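Side-chain contacts in multiheme cytochrome cf (Carboxydothermus ferrireducens DSM 11255, PDB 6QVM), which probably passes electrons along a chain of covalently bound hemes to insoluble extracellular Fe(III) while seated in the bacterial S-layer: residues S268-V273 / K288-A293; D263-S268 / N299-D304; E117-K122 / L136-K141; G144-V149 / L171-K176. All coordinates share one frame; numbering follows the deposited sequence.

In the fold
From the N terminus, contact 3 comes first: 117-122 meets 136-141, folding the linker after helix 102-113 back on the end of helix 129-139. Contact 4 follows in series, setting helix 143-146 against helix 165-176. Their centres lie about 15 Å apart, and Met137, on the helix of contact 3, packs on Val146 and Trp173 of contact 4, joining both into one helical region. Contact 2 opens later, at 263-268, and closes at strand 300-303. Contact 1, between 268-273 and 288-293, nests inside it, shares Ser268 and belongs to the same antiparallel sheet. Contacts 1 and 3 stay apart, their nearest atoms about 24 Å from each other.

Contact 1 of 4, residues S268-V273 / K288-A293; sequences SDVRYV and KYMPYA. With HEC (heme c), chain H.
Beside the pairing of Met290 with Val270, the ring of Tyr289 is the flat group, and it meets the heme obliquely. The porphyrin methyl CMB approaches its phenol end, with Tyr289 CZ 3.4 Å from CMB of the heme and Tyr289 OH tighter still, at 3.0 Å. The ring of His306 also meets the tyrosine, the planes turned by about 50°. A tyrosine suits this wall because it is long and rigid enough to reach the methyl with its phenol end. Met290, next in the chain, turns to the other segment. Its CG stands anti to the carbonyl carbon (chi1 -52°), and bends farther along the chain carry the terminal methyl over to 268-273. There Met290 CE lies 3.5 Å from Val270 CG2. The approach of Met290 CE to the backbone oxygen Asp269 O is tight, at 3.1 Å. An unbranched, flexible thioether suits the place, since it can bend to bring its methyl against Val270 CG2. Val270 and Met290 both also touch Phe282, on the strand that lies between 270-275 and 292-295 in the sheet. The carboxylate of Asp269 turns elsewhere, its OD2 accepting a hydrogen bond from Gln266 N. Just past Val270, Arg271 and Tyr272 both face Val283, a classic beta bulge in an antiparallel sheet, and the loop leading into strand 292-295 supplies Tyr289 to the wall of a heme pocket.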
loop_
_atom_site.group_PDB
_atom_site.type_symbol
_atom_site.label_atom_id
_atom_site.label_comp_id
_atom_site.label_asym_id
_atom_site.label_seq_id
_atom_site.Cartn_x
_atom_site.Cartn_y
_atom_site.Cartn_z
ATOM N N SER A 268 21.467 15.929 19.026
ATOM C CA SER A 268 20.836 17.243 18.971
ATOM C C SER A 268 21.258 18.056 17.750
ATOM O O SER A 268 20.598 19.051 17.433
ATOM C CB SER A 268 21.138 18.028 20.250
ATOM O OG SER A 268 22.526 18.032 20.520
ATOM N N ASP A 269 22.326 17.660 17.057
ATOM C CA ASP A 269 22.641 18.267 15.770
ATOM C C ASP A 269 21.787 17.703 14.642
ATOM O O ASP A 269 21.782 18.271 13.544
ATOM C CB ASP A 269 24.120 18.066 15.432
ATOM C CG ASP A 269 25.041 18.464 16.571
ATOM O OD1 ASP A 269 24.943 19.616 17.057
ATOM O OD2 ASP A 269 25.851 17.609 16.992
ATOM N N VAL A 270 21.070 16.609 14.892
ATOM C CA VAL A 270 20.366 15.870 13.853
ATOM C C VAL A 270 18.904 16.286 13.838
ATOM O O VAL A 270 18.240 16.306 14.881
ATOM C CB VAL A 270 20.504 14.354 14.059
ATOM C CG1 VAL A 270 19.876 13.600 12.897
ATOM C CG2 VAL A 270 21.964 13.977 14.216
ATOM N N ARG A 271 18.403 16.614 12.653
ATOM C CA ARG A 271 16.989 16.897 12.460
ATOM C C ARG A 271 16.215 15.631 12.102
ATOM O O ARG A 271 15.172 15.344 12.697
ATOM C CB ARG A 271 16.828 17.951 11.365
ATOM C CG ARG A 271 15.515 18.681 11.406
ATOM C CD ARG A 271 15.409 19.673 10.290
ATOM N NE ARG A 271 15.991 20.975 10.602
ATOM C CZ ARG A 271 15.384 21.903 11.337
ATOM N NH1 ARG A 271 15.963 23.071 11.563
ATOM N NH2 ARG A 271 14.182 21.671 11.831
ATOM N N TYR A 272 16.706 14.872 11.124
ATOM C CA TYR A 272 16.046 13.653 10.682
ATOM C C TYR A 272 17.076 12.565 10.425
ATOM O O TYR A 272 18.235 12.845 10.111
ATOM C CB TYR A 272 15.227 13.878 9.404
ATOM C CG TYR A 272 13.965 14.674 9.620
ATOM C CD1 TYR A 272 12.966 14.208 10.463
ATOM C CD2 TYR A 272 13.771 15.891 8.981
ATOM C CE1 TYR A 272 11.810 14.926 10.661
ATOM C CE2 TYR A 272 12.618 16.623 9.178
ATOM C CZ TYR A 272 11.639 16.133 10.017
ATOM O OH TYR A 272 10.483 16.847 10.222
ATOM N N VAL A 273 16.638 11.315 10.558
ATOM C CA VAL A 273 17.433 10.149 10.193
ATOM C C VAL A 273 16.746 9.456 9.026
ATOM O O VAL A 273 15.552 9.144 9.099
ATOM C CB VAL A 273 17.601 9.181 11.376
ATOM C CG1 VAL A 273 18.458 7.985 10.968
ATOM C CG2 VAL A 273 18.198 9.903 12.573
ATOM N N LYS A 288 21.137 19.512 5.359
ATOM C CA LYS A 288 22.184 18.880 4.576
ATOM C C LYS A 288 22.652 17.614 5.272
ATOM O O LYS A 288 22.614 17.512 6.499
ATOM C CB LYS A 288 23.370 19.818 4.362
ATOM C CG LYS A 288 23.015 21.113 3.667
ATOM C CD LYS A 288 24.191 21.725 2.933
ATOM C CE LYS A 288 23.812 23.092 2.377
ATOM N NZ LYS A 288 24.701 23.500 1.252
ATOM N N TYR A 289 23.097 16.647 4.476
ATOM C CA TYR A 289 23.564 15.397 5.045
ATOM C C TYR A 289 24.841 15.622 5.848
ATOM O O TYR A 289 25.566 16.602 5.663
ATOM C CB TYR A 289 23.784 14.363 3.945
ATOM C CG TYR A 289 22.488 13.853 3.356
ATOM C CD1 TYR A 289 21.680 12.981 4.069
ATOM C CD2 TYR A 289 22.067 14.255 2.095
ATOM C CE1 TYR A 289 20.497 12.512 3.542
ATOM C CE2 TYR A 289 20.880 13.793 1.560
ATOM C CZ TYR A 289 20.106 12.921 2.289
ATOM O OH TYR A 289 18.927 12.461 1.769
ATOM N N MET A 290 25.100 14.699 6.758
ATOM C CA MET A 290 26.154 14.792 7.752
ATOM C C MET A 290 27.341 13.919 7.368
ATOM O O MET A 290 27.219 13.021 6.529
ATOM C CB MET A 290 25.609 14.379 9.122
ATOM C CG MET A 290 24.336 15.113 9.513
ATOM S SD MET A 290 24.619 16.403 10.732
ATOM C CE MET A 290 23.195 16.147 11.765
ATOM N N PRO A 291 28.519 14.167 7.946
ATOM C CA PRO A 291 29.724 13.451 7.492
ATOM C C PRO A 291 29.744 11.957 7.804
ATOM O O PRO A 291 30.536 11.237 7.185
ATOM C CB PRO A 291 30.862 14.186 8.219
ATOM C CG PRO A 291 30.214 14.841 9.392
ATOM C CD PRO A 291 28.853 15.240 8.899
ATOM N N TYR A 292 28.918 11.463 8.731
ATOM C CA TYR A 292 28.887 10.041 9.049
ATOM C C TYR A 292 27.530 9.435 8.716
ATOM O O TYR A 292 26.493 10.095 8.809
ATOM C CB TYR A 292 29.181 9.770 10.529
ATOM C CG TYR A 292 30.601 10.014 10.973
ATOM C CD1 TYR A 292 31.681 9.729 10.146
ATOM C CD2 TYR A 292 30.861 10.518 12.239
ATOM C CE1 TYR A 292 32.981 9.950 10.569
ATOM C CE2 TYR A 292 32.149 10.740 12.673
ATOM C CZ TYR A 292 33.208 10.455 11.837
ATOM O OH TYR A 292 34.495 10.680 12.274
ATOM N N ALA A 293 27.557 8.165 8.327
ATOM C CA ALA A 293 26.383 7.311 8.307
ATOM C C ALA A 293 26.563 6.224 9.359
ATOM O O ALA A 293 27.672 5.983 9.841
ATOM C CB ALA A 293 26.171 6.692 6.921
HETATM FE FE HEC H . 16.022 7.712 -2.348
HETATM C CHA HEC H . 15.946 4.347 -1.519
HETATM C CHB HEC H . 18.669 8.137 -0.189
HETATM C CHC HEC H . 16.295 11.002 -3.341
HETATM C CHD HEC H . 13.140 7.410 -4.156
HETATM N NA HEC H . 17.106 6.476 -1.092
HETATM C C1A HEC H . 16.883 5.128 -0.879
HETATM C C2A HEC H . 17.826 4.666 0.119
HETATM C C3A HEC H . 18.582 5.707 0.488
HETATM C C4A HEC H . 18.144 6.865 -0.266
HETATM C CMA HEC H . 19.711 5.672 1.539
HETATM C CAA HEC H . 17.936 3.215 0.638
HETATM C CBA HEC H . 18.822 2.450 -0.347
HETATM C CGA HEC H . 19.079 1.046 0.139
HETATM O O1A HEC H . 18.100 0.282 0.368
HETATM O O2A HEC H . 20.280 0.691 0.273
HETATM N NB HEC H . 17.224 9.291 -1.838
HETATM C C1B HEC H . 18.321 9.206 -0.995
HETATM C C2B HEC H . 19.043 10.457 -1.091
HETATM C C3B HEC H . 18.391 11.258 -1.960
HETATM C C4B HEC H . 17.231 10.533 -2.444
HETATM C CMB HEC H . 20.326 10.769 -0.290
HETATM C CAB HEC H . 18.762 12.699 -2.393
HETATM C CBB HEC H . 20.147 12.755 -3.078
HETATM N NC HEC H . 14.908 8.975 -3.504
HETATM C C1C HEC H . 15.212 10.289 -3.814
HETATM C C2C HEC H . 14.216 10.781 -4.746
HETATM C C3C HEC H . 13.339 9.786 -4.978
HETATM C C4C HEC H . 13.764 8.637 -4.196
HETATM C CMC HEC H . 14.186 12.211 -5.328
HETATM C CAC HEC H . 12.078 9.809 -5.877
HETATM C CBC HEC H . 12.468 9.998 -7.357
HETATM N ND HEC H . 14.738 6.133 -2.744
HETATM C C1D HEC H . 13.631 6.255 -3.577
HETATM C C2D HEC H . 13.052 4.950 -3.760
HETATM C C3D HEC H . 13.923 3.984 -2.938
HETATM C C4D HEC H . 14.944 4.812 -2.344
HETATM C CMD HEC H . 11.800 4.662 -4.610
HETATM C CAD HEC H . 13.772 2.454 -2.763
HETATM C CBD HEC H . 13.773 1.761 -4.127
HETATM C CGD HEC H . 15.174 1.679 -4.673
HETATM O O1D HEC H . 16.124 1.883 -3.883
HETATM O O2D HEC H . 15.348 1.412 -5.887
#

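Contact 2 of 4, residues D263-S268 / N299-D304; sequences DKFQAS and NQWVAD
Phe265 and Trp301 meet with their rings steeply inclined, the planes at 80° and the centroid of the phenyl 5.7 Å from that of the six-membered part of the indole. The arrangement is oblique. The approach runs from the far end of each ring, where Phe265 CZ comes within 4.0 Å of Trp301 CZ3. Trp301 sends its CB toward the other segment from the edge strand 300-303, and the six-membered part of its indole carries the atom that touches Phe265. Phe265 starts differently: its CG sits between the backbone N and the carbonyl carbon (chi1 58°), and only the end of the ring swings round to the tryptophan. The phenyl also touches Met290 and Tyr292. The indole is set among other rings: Phe294 meets it edge-to-face, and Trp259 and Phe282 meet it at about 45°. Large aromatics suit this place, where side chains from a loop and an outer strand meet. The one polar atom of the indole, Trp301 NE1, donates a hydrogen bond to Leu258 O, which probably fixes how the ring is rotated. With no hydrogen bond between the two segments, their mutual hold is purely apolar, a matter of shape and dispersion.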
loop_
_atom_site.group_PDB
_atom_site.type_symbol
_atom_site.label_atom_id
_atom_site.label_comp_id
_atom_site.label_asym_id
_atom_site.label_seq_id
_atom_site.Cartn_x
_atom_site.Cartn_y
_atom_site.Cartn_z
ATOM N N ASP A 263 32.325 11.570 16.931
ATOM C CA ASP A 263 33.117 12.731 17.315
ATOM C C ASP A 263 32.808 13.982 16.491
ATOM O O ASP A 263 33.269 15.068 16.852
ATOM C CB ASP A 263 34.612 12.405 17.205
ATOM C CG ASP A 263 34.963 11.747 15.888
ATOM O OD1 ASP A 263 34.064 11.143 15.268
ATOM O OD2 ASP A 263 36.134 11.842 15.466
ATOM N N LYS A 264 32.045 13.865 15.404
ATOM C CA LYS A 264 31.707 15.023 14.588
ATOM C C LYS A 264 30.340 15.616 14.899
ATOM O O LYS A 264 30.180 16.839 14.792
ATOM C CB LYS A 264 31.771 14.663 13.101
ATOM C CG LYS A 264 33.129 14.106 12.672
ATOM C CD LYS A 264 33.530 14.529 11.277
ATOM C CE LYS A 264 34.761 13.757 10.820
ATOM N NZ LYS A 264 35.265 14.243 9.506
ATOM N N PHE A 265 29.354 14.807 15.301
ATOM C CA PHE A 265 28.066 15.368 15.686
ATOM C C PHE A 265 27.382 14.470 16.705
ATOM O O PHE A 265 27.831 13.359 16.996
ATOM C CB PHE A 265 27.159 15.622 14.468
ATOM C CG PHE A 265 26.865 14.398 13.641
ATOM C CD1 PHE A 265 27.754 13.976 12.665
ATOM C CD2 PHE A 265 25.692 13.682 13.825
ATOM C CE1 PHE A 265 27.487 12.855 11.898
ATOM C CE2 PHE A 265 25.417 12.565 13.057
ATOM C CZ PHE A 265 26.313 12.154 12.090
ATOM N N GLN A 266 26.291 14.997 17.258
ATOM C CA GLN A 266 25.499 14.351 18.292
ATOM C C GLN A 266 24.031 14.390 17.889
ATOM O O GLN A 266 23.659 14.981 16.872
ATOM C CB GLN A 266 25.697 15.030 19.656
ATOM C CG GLN A 266 27.083 14.833 20.234
ATOM C CD GLN A 266 27.356 13.382 20.575
ATOM O OE1 GLN A 266 26.727 12.810 21.468
ATOM N NE2 GLN A 266 28.285 12.774 19.852
ATOM N N ALA A 267 23.189 13.768 18.720
ATOM C CA ALA A 267 21.784 13.603 18.362
ATOM C C ALA A 267 21.091 14.949 18.205
ATOM O O ALA A 267 20.215 15.110 17.346
ATOM C CB ALA A 267 21.062 12.750 19.401
ATOM N N SER A 268 21.467 15.929 19.026
ATOM C CA SER A 268 20.836 17.243 18.971
ATOM C C SER A 268 21.258 18.056 17.750
ATOM O O SER A 268 20.598 19.051 17.433
ATOM C CB SER A 268 21.138 18.028 20.250
ATOM O OG SER A 268 22.526 18.032 20.520
ATOM N N ASN A 299 27.556 -2.126 13.202
ATOM C CA ASN A 299 27.275 -1.378 14.427
ATOM C C ASN A 299 28.126 -0.114 14.552
ATOM O O ASN A 299 28.492 0.285 15.664
ATOM C CB ASN A 299 27.476 -2.267 15.663
ATOM C CG ASN A 299 26.400 -2.079 16.703
ATOM O OD1 ASN A 299 25.337 -1.533 16.415
ATOM N ND2 ASN A 299 26.663 -2.547 17.920
ATOM N N GLN A 300 28.438 0.543 13.434
ATOM C CA GLN A 300 29.521 1.518 13.432
ATOM C C GLN A 300 29.170 2.779 12.658
ATOM O O GLN A 300 28.468 2.732 11.642
ATOM C CB GLN A 300 30.792 0.912 12.831
ATOM C CG GLN A 300 31.900 0.683 13.843
ATOM C CD GLN A 300 32.856 -0.413 13.416
ATOM O OE1 GLN A 300 33.524 -0.307 12.388
ATOM N NE2 GLN A 300 32.906 -1.485 14.197
ATOM N N TRP A 301 29.694 3.904 13.146
ATOM C CA TRP A 301 29.746 5.131 12.366
ATOM C C TRP A 301 30.799 4.986 11.276
ATOM O O TRP A 301 31.968 4.708 11.566
ATOM C CB TRP A 301 30.079 6.320 13.265
ATOM C CG TRP A 301 29.083 6.573 14.337
ATOM C CD1 TRP A 301 29.187 6.225 15.650
ATOM C CD2 TRP A 301 27.822 7.230 14.193
ATOM N NE1 TRP A 301 28.068 6.629 16.337
ATOM C CE2 TRP A 301 27.210 7.244 15.463
ATOM C CE3 TRP A 301 27.149 7.807 13.114
ATOM C CZ2 TRP A 301 25.957 7.813 15.680
ATOM C CZ3 TRP A 301 25.910 8.363 13.327
ATOM C CH2 TRP A 301 25.325 8.367 14.601
ATOM N N VAL A 302 30.389 5.178 10.025
ATOM C CA VAL A 302 31.304 5.157 8.893
ATOM C C VAL A 302 31.224 6.505 8.188
ATOM O O VAL A 302 30.274 7.270 8.364
ATOM C CB VAL A 302 31.008 4.005 7.908
ATOM C CG1 VAL A 302 31.088 2.656 8.615
ATOM C CG2 VAL A 302 29.650 4.190 7.244
ATOM N N ALA A 303 32.242 6.787 7.380
ATOM C CA ALA A 303 32.307 8.047 6.654
ATOM C C ALA A 303 31.350 8.032 5.468
ATOM O O ALA A 303 31.227 7.023 4.766
ATOM C CB ALA A 303 33.734 8.311 6.178
ATOM N N ASP A 304 30.671 9.158 5.249
ATOM C CA ASP A 304 29.695 9.269 4.175
ATOM C C ASP A 304 29.878 10.593 3.455
ATOM O O ASP A 304 30.078 11.631 4.091
ATOM C CB ASP A 304 28.263 9.149 4.708
ATOM C CG ASP A 304 27.260 8.844 3.614
ATOM O OD1 ASP A 304 27.148 7.664 3.224
ATOM O OD2 ASP A 304 26.595 9.787 3.133
#

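Contact 3 of 4, residues E117-K122 / L136-K141; sequences ESAFGK and LMVALK
Phe120 lays its ring against Val138, and the contact can be followed outward from its CB. That carbon starts off to one side; CG, placed anti to the carbonyl carbon (chi1 -59°), then turns the ring to the helix, and lies 4.0 Å from Val138 CG1. One step on, Phe120 CD2 is equally near Val138 CG1 and Val138 CB, at 3.7 Å. Phe120 CE2 makes the closest approach of the ring, 3.6 Å to Val138 CG1. At the tip, Phe120 CZ lies between Val138 CG1 at 3.8 Å and Ala139 CB at 4.0 Å, and the alanine methyl lies in the ring plane at its edge. Val138 CG1 instead stands over one face, 3.7 Å from the Phe120 centroid and 15° off the normal, a CH-pi contact. A beta-branched valine suits the helix here, since one methyl can cover the ring while the other turns aside, and a small alanine beside it lets the rim come close. Ala119 adds its carbonyl oxygen, 3.6 Å from Val138 CG1. From helix 102-113, Val106 also touches the phenyl. Replacing Phe120 by an alanine would probably open a gap beside Val138 CG1, which would lose its CH-pi partner, and take away the ring edge that meets Ala139 CB. Across this interface no hydrogen bond is made, so the loop is held to the end of helix 129-139 by dispersion and a single CH-pi contact.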
loop_
_atom_site.group_PDB
_atom_site.type_symbol
_atom_site.label_atom_id
_atom_site.label_comp_id
_atom_site.label_asym_id
_atom_site.label_seq_id
_atom_site.Cartn_x
_atom_site.Cartn_y
_atom_site.Cartn_z
ATOM N N GLU A 117 -7.330 12.858 29.635
ATOM C CA GLU A 117 -8.291 12.535 30.680
ATOM C C GLU A 117 -7.718 12.769 32.071
ATOM O O GLU A 117 -8.482 12.845 33.040
ATOM C CB GLU A 117 -8.757 11.085 30.539
ATOM C CG GLU A 117 -9.539 10.805 29.266
ATOM C CD GLU A 117 -9.900 9.338 29.115
ATOM O OE1 GLU A 117 -9.856 8.604 30.127
ATOM O OE2 GLU A 117 -10.224 8.917 27.983
ATOM N N SER A 118 -6.391 12.899 32.186
ATOM C CA SER A 118 -5.755 13.138 33.476
ATOM C C SER A 118 -5.808 14.603 33.882
ATOM O O SER A 118 -5.796 14.907 35.083
ATOM C CB SER A 118 -4.302 12.668 33.445
ATOM O OG SER A 118 -3.556 13.402 32.489
ATOM N N ALA A 119 -5.876 15.517 32.911
ATOM C CA ALA A 119 -5.968 16.937 33.234
ATOM C C ALA A 119 -7.198 17.258 34.075
ATOM O O ALA A 119 -7.278 18.348 34.650
ATOM C CB ALA A 119 -5.978 17.771 31.954
ATOM N N PHE A 120 -8.149 16.329 34.167
ATOM C CA PHE A 120 -9.338 16.505 34.990
ATOM C C PHE A 120 -9.191 15.891 36.375
ATOM O O PHE A 120 -9.986 16.209 37.267
ATOM C CB PHE A 120 -10.558 15.914 34.276
ATOM C CG PHE A 120 -10.829 16.530 32.929
ATOM C CD1 PHE A 120 -10.101 16.146 31.811
ATOM C CD2 PHE A 120 -11.813 17.493 32.782
ATOM C CE1 PHE A 120 -10.348 16.719 30.573
ATOM C CE2 PHE A 120 -12.066 18.066 31.548
ATOM C CZ PHE A 120 -11.331 17.680 30.442
ATOM N N GLY A 121 -8.199 15.016 36.569
ATOM C CA GLY A 121 -7.872 14.510 37.886
ATOM C C GLY A 121 -8.602 13.228 38.238
ATOM O O GLY A 121 -9.301 12.612 37.426
ATOM N N LYS A 122 -8.427 12.824 39.497
ATOM C CA LYS A 122 -9.098 11.639 40.016
ATOM C C LYS A 122 -10.607 11.788 39.875
ATOM O O LYS A 122 -11.152 12.895 39.919
ATOM C CB LYS A 122 -8.720 11.412 41.482
ATOM C CG LYS A 122 -8.704 9.957 41.913
ATOM C CD LYS A 122 -7.309 9.365 41.827
ATOM N N LEU A 136 -15.992 21.482 33.466
ATOM C CA LEU A 136 -16.257 22.444 32.403
ATOM C C LEU A 136 -15.180 23.519 32.336
ATOM O O LEU A 136 -14.867 24.020 31.250
ATOM C CB LEU A 136 -17.628 23.085 32.607
ATOM C CG LEU A 136 -18.140 23.913 31.432
ATOM C CD1 LEU A 136 -18.242 23.060 30.179
ATOM C CD2 LEU A 136 -19.479 24.519 31.775
ATOM N N MET A 137 -14.601 23.879 33.481
ATOM C CA MET A 137 -13.528 24.865 33.482
ATOM C C MET A 137 -12.266 24.298 32.846
ATOM O O MET A 137 -11.604 24.974 32.049
ATOM C CB MET A 137 -13.254 25.329 34.911
ATOM C CG MET A 137 -12.045 26.222 35.041
ATOM S SD MET A 137 -11.449 26.282 36.738
ATOM C CE MET A 137 -10.946 24.581 36.969
ATOM N N VAL A 138 -11.916 23.057 33.193
ATOM C CA VAL A 138 -10.780 22.384 32.563
ATOM C C VAL A 138 -10.989 22.302 31.057
ATOM O O VAL A 138 -10.157 22.756 30.265
ATOM C CB VAL A 138 -10.577 20.985 33.166
ATOM C CG1 VAL A 138 -9.415 20.282 32.489
ATOM C CG2 VAL A 138 -10.368 21.067 34.666
ATOM N N ALA A 139 -12.127 21.737 30.649
ATOM C CA ALA A 139 -12.363 21.476 29.234
ATOM C C ALA A 139 -12.393 22.767 28.425
ATOM O O ALA A 139 -11.895 22.806 27.294
ATOM C CB ALA A 139 -13.653 20.683 29.050
ATOM N N LEU A 140 -12.984 23.830 28.972
ATOM C CA LEU A 140 -12.957 25.115 28.282
ATOM C C LEU A 140 -11.648 25.861 28.499
ATOM O O LEU A 140 -11.514 26.986 28.006
ATOM C CB LEU A 140 -14.133 25.993 28.717
ATOM C CG LEU A 140 -15.520 25.535 28.262
ATOM C CD1 LEU A 140 -16.501 26.697 28.278
ATOM C CD2 LEU A 140 -15.439 24.909 26.879
ATOM N N LYS A 141 -10.705 25.265 29.227
ATOM C CA LYS A 141 -9.393 25.851 29.499
ATOM C C LYS A 141 -9.534 27.305 29.953
ATOM O O LYS A 141 -8.943 28.232 29.396
ATOM C CB LYS A 141 -8.482 25.731 28.278
ATOM C CG LYS A 141 -8.216 24.300 27.836
ATOM C CD LYS A 141 -7.264 24.251 26.658
ATOM C CE LYS A 141 -7.743 25.128 25.517
ATOM N NZ LYS A 141 -7.102 24.752 24.227
#

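Contact 4 of 4, residues G144-V149 / L171-K176; sequences GEVAKV and LVWAVK
Just before Trp173, the carbonyl oxygen of Val172 is gripped twice within its own helix, by Lys176 N at 2.9 Å and, weakly, by Val175 N at 3.1 Å. This helix presents Trp173 to the segment 144-149. With CG anti to the backbone N (chi1 160°), the indole reaches across to Val146, whose CG2 sits 3.3 Å above the indole plane, displaced toward its rim. Val146 CG2 is nearest the fusion carbon Trp173 CD2 and its neighbour Trp173 CE3, 3.6 Å from each. The side chains cross at about a right angle. Valine suits the place because a beta-branched residue can set one methyl over the ring. Here helix 143-146 packs on helix 165-176, within what is probably the S-layer-binding domain, and Met137 of helix 129-139 touches both Val146 and Trp173. A leucine in place of Trp173 would probably leave Val146 CG2 and Met137 without the broad indole they pack on, opening a gap between the helices. Glu145 contributes only its aliphatic part: its CG lies 4.1 Å from Trp173 NE1, while the chain bends at chi2 and its carboxylate leads away. Farther on, Val149 O accepts a hydrogen bond from Lys169 NZ.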
loop_
_atom_site.group_PDB
_atom_site.type_symbol
_atom_site.label_atom_id
_atom_site.label_comp_id
_atom_site.label_asym_id
_atom_site.label_seq_id
_atom_site.Cartn_x
_atom_site.Cartn_y
_atom_site.Cartn_z
ATOM N N GLY A 144 -8.033 30.826 34.017
ATOM C CA GLY A 144 -7.718 32.227 34.222
ATOM C C GLY A 144 -8.944 33.115 34.200
ATOM O O GLY A 144 -8.926 34.231 34.728
ATOM N N GLU A 145 -10.017 32.631 33.574
ATOM C CA GLU A 145 -11.292 33.334 33.640
ATOM C C GLU A 145 -12.023 33.043 34.945
ATOM O O GLU A 145 -12.844 33.853 35.390
ATOM C CB GLU A 145 -12.164 32.945 32.444
ATOM C CG GLU A 145 -13.155 34.015 32.020
ATOM C CD GLU A 145 -12.465 35.262 31.508
ATOM O OE1 GLU A 145 -11.344 35.144 30.969
ATOM O OE2 GLU A 145 -13.039 36.361 31.654
ATOM N N VAL A 146 -11.735 31.897 35.562
ATOM C CA VAL A 146 -12.394 31.504 36.801
ATOM C C VAL A 146 -11.745 32.188 37.998
ATOM O O VAL A 146 -12.432 32.594 38.941
ATOM C CB VAL A 146 -12.380 29.970 36.928
ATOM C CG1 VAL A 146 -12.694 29.536 38.351
ATOM C CG2 VAL A 146 -13.369 29.360 35.955
ATOM N N ALA A 147 -10.421 32.344 37.975
ATOM C CA ALA A 147 -9.740 33.062 39.047
ATOM C C ALA A 147 -10.079 34.549 39.072
ATOM O O ALA A 147 -9.714 35.235 40.034
ATOM C CB ALA A 147 -8.227 32.879 38.917
ATOM N N LYS A 148 -10.760 35.058 38.048
ATOM C CA LYS A 148 -11.092 36.475 37.963
ATOM C C LYS A 148 -12.327 36.859 38.767
ATOM O O LYS A 148 -12.738 38.023 38.707
ATOM C CB LYS A 148 -11.300 36.882 36.501
ATOM C CG LYS A 148 -10.081 37.505 35.850
ATOM C CD LYS A 148 -10.420 38.109 34.500
ATOM N N VAL A 149 -12.932 35.934 39.507
ATOM C CA VAL A 149 -14.094 36.256 40.326
ATOM C C VAL A 149 -13.632 36.433 41.765
ATOM O O VAL A 149 -12.712 35.755 42.239
ATOM C CB VAL A 149 -15.219 35.199 40.215
ATOM C CG1 VAL A 149 -15.732 35.117 38.785
ATOM C CG2 VAL A 149 -14.745 33.844 40.712
ATOM N N LEU A 171 -18.035 27.232 39.881
ATOM C CA LEU A 171 -19.490 27.118 39.867
ATOM C C LEU A 171 -20.160 28.468 39.638
ATOM O O LEU A 171 -21.241 28.529 39.044
ATOM C CB LEU A 171 -19.970 26.489 41.173
ATOM C CG LEU A 171 -21.437 26.083 41.333
ATOM C CD1 LEU A 171 -21.904 25.235 40.165
ATOM C CD2 LEU A 171 -21.608 25.324 42.640
ATOM N N VAL A 172 -19.536 29.553 40.098
ATOM C CA VAL A 172 -20.104 30.880 39.893
ATOM C C VAL A 172 -19.806 31.377 38.482
ATOM O O VAL A 172 -20.657 31.998 37.832
ATOM C CB VAL A 172 -19.591 31.849 40.971
ATOM C CG1 VAL A 172 -20.193 33.224 40.782
ATOM C CG2 VAL A 172 -19.888 31.296 42.348
ATOM N N TRP A 173 -18.586 31.134 37.997
ATOM C CA TRP A 173 -18.254 31.441 36.606
ATOM C C TRP A 173 -19.230 30.763 35.652
ATOM O O TRP A 173 -19.735 31.382 34.708
ATOM C CB TRP A 173 -16.815 31.008 36.294
ATOM C CG TRP A 173 -16.544 30.829 34.828
ATOM C CD1 TRP A 173 -16.366 31.816 33.900
ATOM C CD2 TRP A 173 -16.422 29.586 34.122
ATOM N NE1 TRP A 173 -16.141 31.265 32.662
ATOM C CE2 TRP A 173 -16.168 29.898 32.772
ATOM C CE3 TRP A 173 -16.504 28.241 34.500
ATOM C CZ2 TRP A 173 -15.992 28.916 31.800
ATOM C CZ3 TRP A 173 -16.326 27.268 33.534
ATOM C CH2 TRP A 173 -16.074 27.610 32.201
ATOM N N ALA A 174 -19.528 29.490 35.909
ATOM C CA ALA A 174 -20.419 28.742 35.031
ATOM C C ALA A 174 -21.837 29.305 35.041
ATOM O O ALA A 174 -22.557 29.177 34.046
ATOM C CB ALA A 174 -20.430 27.269 35.428
ATOM N N VAL A 175 -22.254 29.921 36.145
ATOM C CA VAL A 175 -23.591 30.497 36.238
ATOM C C VAL A 175 -23.631 31.901 35.644
ATOM O O VAL A 175 -24.613 32.284 35.003
ATOM C CB VAL A 175 -24.071 30.475 37.701
ATOM C CG1 VAL A 175 -25.330 31.309 37.867
ATOM C CG2 VAL A 175 -24.329 29.043 38.143
ATOM N N LYS A 176 -22.573 32.689 35.838
ATOM C CA LYS A 176 -22.476 33.961 35.133
ATOM C C LYS A 176 -22.464 33.745 33.626
ATOM O O LYS A 176 -23.113 34.487 32.878
ATOM C CB LYS A 176 -21.224 34.712 35.575
#